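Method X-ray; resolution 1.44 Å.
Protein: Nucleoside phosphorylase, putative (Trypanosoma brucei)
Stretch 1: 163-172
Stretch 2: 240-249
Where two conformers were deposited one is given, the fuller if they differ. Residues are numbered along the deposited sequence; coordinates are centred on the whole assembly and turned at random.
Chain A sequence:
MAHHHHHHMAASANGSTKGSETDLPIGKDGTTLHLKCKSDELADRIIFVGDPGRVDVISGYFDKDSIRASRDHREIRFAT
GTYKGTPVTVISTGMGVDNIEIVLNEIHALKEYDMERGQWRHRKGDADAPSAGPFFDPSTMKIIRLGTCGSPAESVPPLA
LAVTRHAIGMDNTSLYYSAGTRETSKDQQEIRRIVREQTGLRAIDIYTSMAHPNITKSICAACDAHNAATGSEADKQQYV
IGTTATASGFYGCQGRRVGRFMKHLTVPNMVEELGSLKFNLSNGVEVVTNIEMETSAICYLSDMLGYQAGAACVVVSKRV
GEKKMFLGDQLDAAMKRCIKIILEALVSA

Stretch 1 163-172: VTRHAIGMDN
Stretch 2 240-249: VIGTTATASG

The two stretches run side by side as parallel β-strands, the axes of 167-169 and 240-246 inclined by 17° and approaching to 4.6 Å. V163 pairs with I241 and T164 with G242 (phi/psi 176/-160); the chain then turns a corner at R165 (-102/-83) and H166 (-89/163), a β-bulge shifts the register by one, and A167, I168 and G169 pair with T244, A245 and T246. Backbone hydrogen bonds alternate across the seam: V163 N to V240 O (2.7 Å), G242 N to V163 O (3.1 Å), R165 N to G242 O (2.9 Å), T244 N to H166 O (3.0 Å), I168 N to T244 O (2.8 Å), T246 N to I168 O (2.8 Å) and M170 N to T246 O (2.8 Å). M170 (-86/-17) leaves the extended conformation, and D171 N reaches the same T246 O in a weak bond of 3.4 Å.

V163 (t) and I241 (m, t) put their side chains on one side of the sheet together, V163 CB 4.3 Å from I241 CG1. Beyond the corner I168 (m, t) and A245 do likewise as a separate pair, I168 CB 4.4 Å from A245 CB; the t chi2 of I168 carries its CD1 to 3.5 Å from T243 CG2. M170 (m, t, m) points toward the second strand, its CE 3.9 Å from A245 CB and 3.8 Å from A247 CB, so the methyl ending the thioether makes apolar contact with both alanine methyls.

Around the bulge the contacts are mixed. With T164 and T244 both m, their polar OG1 atoms come within 2.7 Å, a short hydroxyl-hydroxyl hydrogen bond. R165 (t, t, m; chi4 114°) lays one guanidinium face over I241 CG2, with NH2 at 3.6 Å. H166 (m, chi2 93°) sets CB 3.7 Å from T243 OG1 (T243 is m), while its ring leads away. G169 lacks a side chain where D171 OD1 would crowd a CB; D171 is p, with OD1 4.0 Å from the CG2 of T246 (m).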

# COMPACT_ATOMS: atom_id res chain seq x y z
N VAL A 163 -3.72 -16.94 -13.58
CA VAL A 163 -5.04 -16.90 -12.97
C VAL A 163 -4.94 -17.50 -11.58
O VAL A 163 -4.41 -18.59 -11.41
CB VAL A 163 -6.04 -17.72 -13.83
CG1 VAL A 163 -7.45 -17.65 -13.25
CG2 VAL A 163 -6.02 -17.21 -15.25
N THR A 164 -5.44 -16.77 -10.58
CA THR A 164 -5.35 -17.19 -9.19
C THR A 164 -6.38 -18.26 -8.85
O THR A 164 -7.56 -18.09 -9.19
CB THR A 164 -5.61 -15.99 -8.25
OG1 THR A 164 -4.61 -14.99 -8.47
CG2 THR A 164 -5.60 -16.43 -6.76
N ARG A 165 -5.92 -19.37 -8.27
CA ARG A 165 -6.81 -20.28 -7.54
C ARG A 165 -6.60 -19.99 -6.06
O ARG A 165 -7.33 -19.22 -5.49
CB ARG A 165 -6.58 -21.75 -7.90
CG ARG A 165 -7.68 -22.63 -7.34
CD ARG A 165 -7.49 -24.10 -7.64
NE ARG A 165 -7.69 -24.47 -9.05
CZ ARG A 165 -6.72 -24.93 -9.86
NH1 ARG A 165 -5.47 -25.05 -9.44
NH2 ARG A 165 -7.01 -25.26 -11.11
N HIS A 166 -5.56 -20.56 -5.43
CA HIS A 166 -5.26 -20.24 -4.03
C HIS A 166 -4.32 -19.05 -3.94
O HIS A 166 -3.70 -18.66 -4.93
CB HIS A 166 -4.65 -21.46 -3.32
CG HIS A 166 -5.56 -22.64 -3.29
ND1 HIS A 166 -5.53 -23.63 -4.25
CD2 HIS A 166 -6.56 -22.99 -2.43
CE1 HIS A 166 -6.46 -24.53 -3.99
NE2 HIS A 166 -7.09 -24.18 -2.88
N ALA A 167 -4.27 -18.45 -2.76
CA ALA A 167 -3.41 -17.30 -2.50
C ALA A 167 -2.65 -17.49 -1.19
O ALA A 167 -3.18 -18.02 -0.23
CB ALA A 167 -4.24 -16.05 -2.40
N ILE A 168 -1.40 -17.04 -1.19
CA ILE A 168 -0.60 -16.91 0.02
C ILE A 168 -0.45 -15.44 0.35
O ILE A 168 0.02 -14.66 -0.48
CB ILE A 168 0.80 -17.49 -0.16
CG1 ILE A 168 0.74 -18.98 -0.52
CG2 ILE A 168 1.65 -17.31 1.12
CD1 ILE A 168 1.94 -19.46 -1.33
N GLY A 169 -0.89 -15.05 1.55
CA GLY A 169 -0.69 -13.71 2.06
C GLY A 169 0.63 -13.63 2.79
O GLY A 169 0.75 -14.10 3.91
N MET A 170 1.63 -13.05 2.13
CA MET A 170 2.90 -12.74 2.79
C MET A 170 2.83 -11.37 3.49
O MET A 170 3.70 -11.02 4.28
CB MET A 170 4.04 -12.78 1.79
CG MET A 170 4.09 -14.08 0.99
SD MET A 170 5.53 -14.24 -0.09
CE MET A 170 5.23 -12.86 -1.22
N ASP A 171 1.84 -10.58 3.10
CA ASP A 171 1.48 -9.35 3.76
C ASP A 171 0.82 -9.68 5.09
O ASP A 171 0.65 -10.87 5.43
CB ASP A 171 0.49 -8.61 2.88
CG ASP A 171 -0.79 -9.41 2.69
OD1 ASP A 171 -0.77 -10.47 2.00
OD2 ASP A 171 -1.82 -9.01 3.29
N ASN A 172 0.40 -8.65 5.85
CA ASN A 172 -0.32 -8.88 7.11
C ASN A 172 -1.67 -8.19 7.22
O ASN A 172 -2.29 -8.18 8.27
CB ASN A 172 0.54 -8.57 8.35
CG ASN A 172 0.51 -7.11 8.79
OD1 ASN A 172 0.12 -6.23 8.02
ND2 ASN A 172 0.95 -6.85 10.05
N VAL A 240 -2.12 -19.69 -17.22
CA VAL A 240 -1.80 -20.70 -16.22
C VAL A 240 -2.69 -20.47 -15.00
O VAL A 240 -3.16 -19.35 -14.78
CB VAL A 240 -0.30 -20.64 -15.81
CG1 VAL A 240 0.60 -20.93 -17.01
CG2 VAL A 240 0.08 -19.29 -15.19
N ILE A 241 -2.93 -21.52 -14.22
CA ILE A 241 -3.71 -21.42 -12.99
C ILE A 241 -2.90 -21.97 -11.84
O ILE A 241 -2.31 -23.05 -11.96
CB ILE A 241 -5.01 -22.24 -13.02
CG1 ILE A 241 -5.79 -22.01 -14.31
CG2 ILE A 241 -5.86 -21.89 -11.78
CD1 ILE A 241 -6.76 -23.12 -14.62
N GLY A 242 -2.91 -21.26 -10.72
CA GLY A 242 -2.15 -21.73 -9.57
C GLY A 242 -2.20 -20.76 -8.41
O GLY A 242 -3.08 -19.91 -8.33
N THR A 243 -1.23 -20.90 -7.52
CA THR A 243 -1.22 -20.13 -6.30
C THR A 243 -0.49 -18.81 -6.52
O THR A 243 0.60 -18.77 -7.10
CB THR A 243 -0.56 -20.94 -5.16
OG1 THR A 243 -1.37 -22.07 -4.86
CG2 THR A 243 -0.43 -20.11 -3.89
N THR A 244 -1.12 -17.73 -6.06
CA THR A 244 -0.54 -16.40 -6.12
C THR A 244 0.01 -16.01 -4.74
O THR A 244 -0.71 -16.07 -3.74
CB THR A 244 -1.60 -15.36 -6.55
OG1 THR A 244 -2.14 -15.76 -7.83
CG2 THR A 244 -1.00 -13.93 -6.62
N ALA A 245 1.29 -15.62 -4.68
CA ALA A 245 1.88 -15.11 -3.44
C ALA A 245 1.85 -13.59 -3.45
O ALA A 245 2.37 -12.97 -4.38
CB ALA A 245 3.32 -15.62 -3.30
N THR A 246 1.24 -13.00 -2.44
CA THR A 246 1.11 -11.57 -2.35
C THR A 246 2.04 -10.97 -1.28
O THR A 246 2.09 -11.42 -0.14
CB THR A 246 -0.34 -11.17 -2.03
OG1 THR A 246 -1.20 -11.65 -3.07
CG2 THR A 246 -0.52 -9.63 -1.88
N ALA A 247 2.72 -9.90 -1.69
CA ALA A 247 3.78 -9.27 -0.93
C ALA A 247 3.38 -7.90 -0.41
O ALA A 247 2.51 -7.23 -0.99
CB ALA A 247 5.02 -9.11 -1.82
N SER A 248 4.05 -7.47 0.67
CA SER A 248 3.84 -6.14 1.29
C SER A 248 4.90 -5.11 0.84
O SER A 248 5.24 -4.17 1.55
CB SER A 248 3.80 -6.27 2.80
OG SER A 248 4.95 -6.95 3.31
N GLY A 249 5.38 -5.34 -0.39
CA GLY A 249 6.38 -4.49 -1.06
C GLY A 249 6.74 -5.11 -2.39
O GLY A 249 6.15 -6.10 -2.80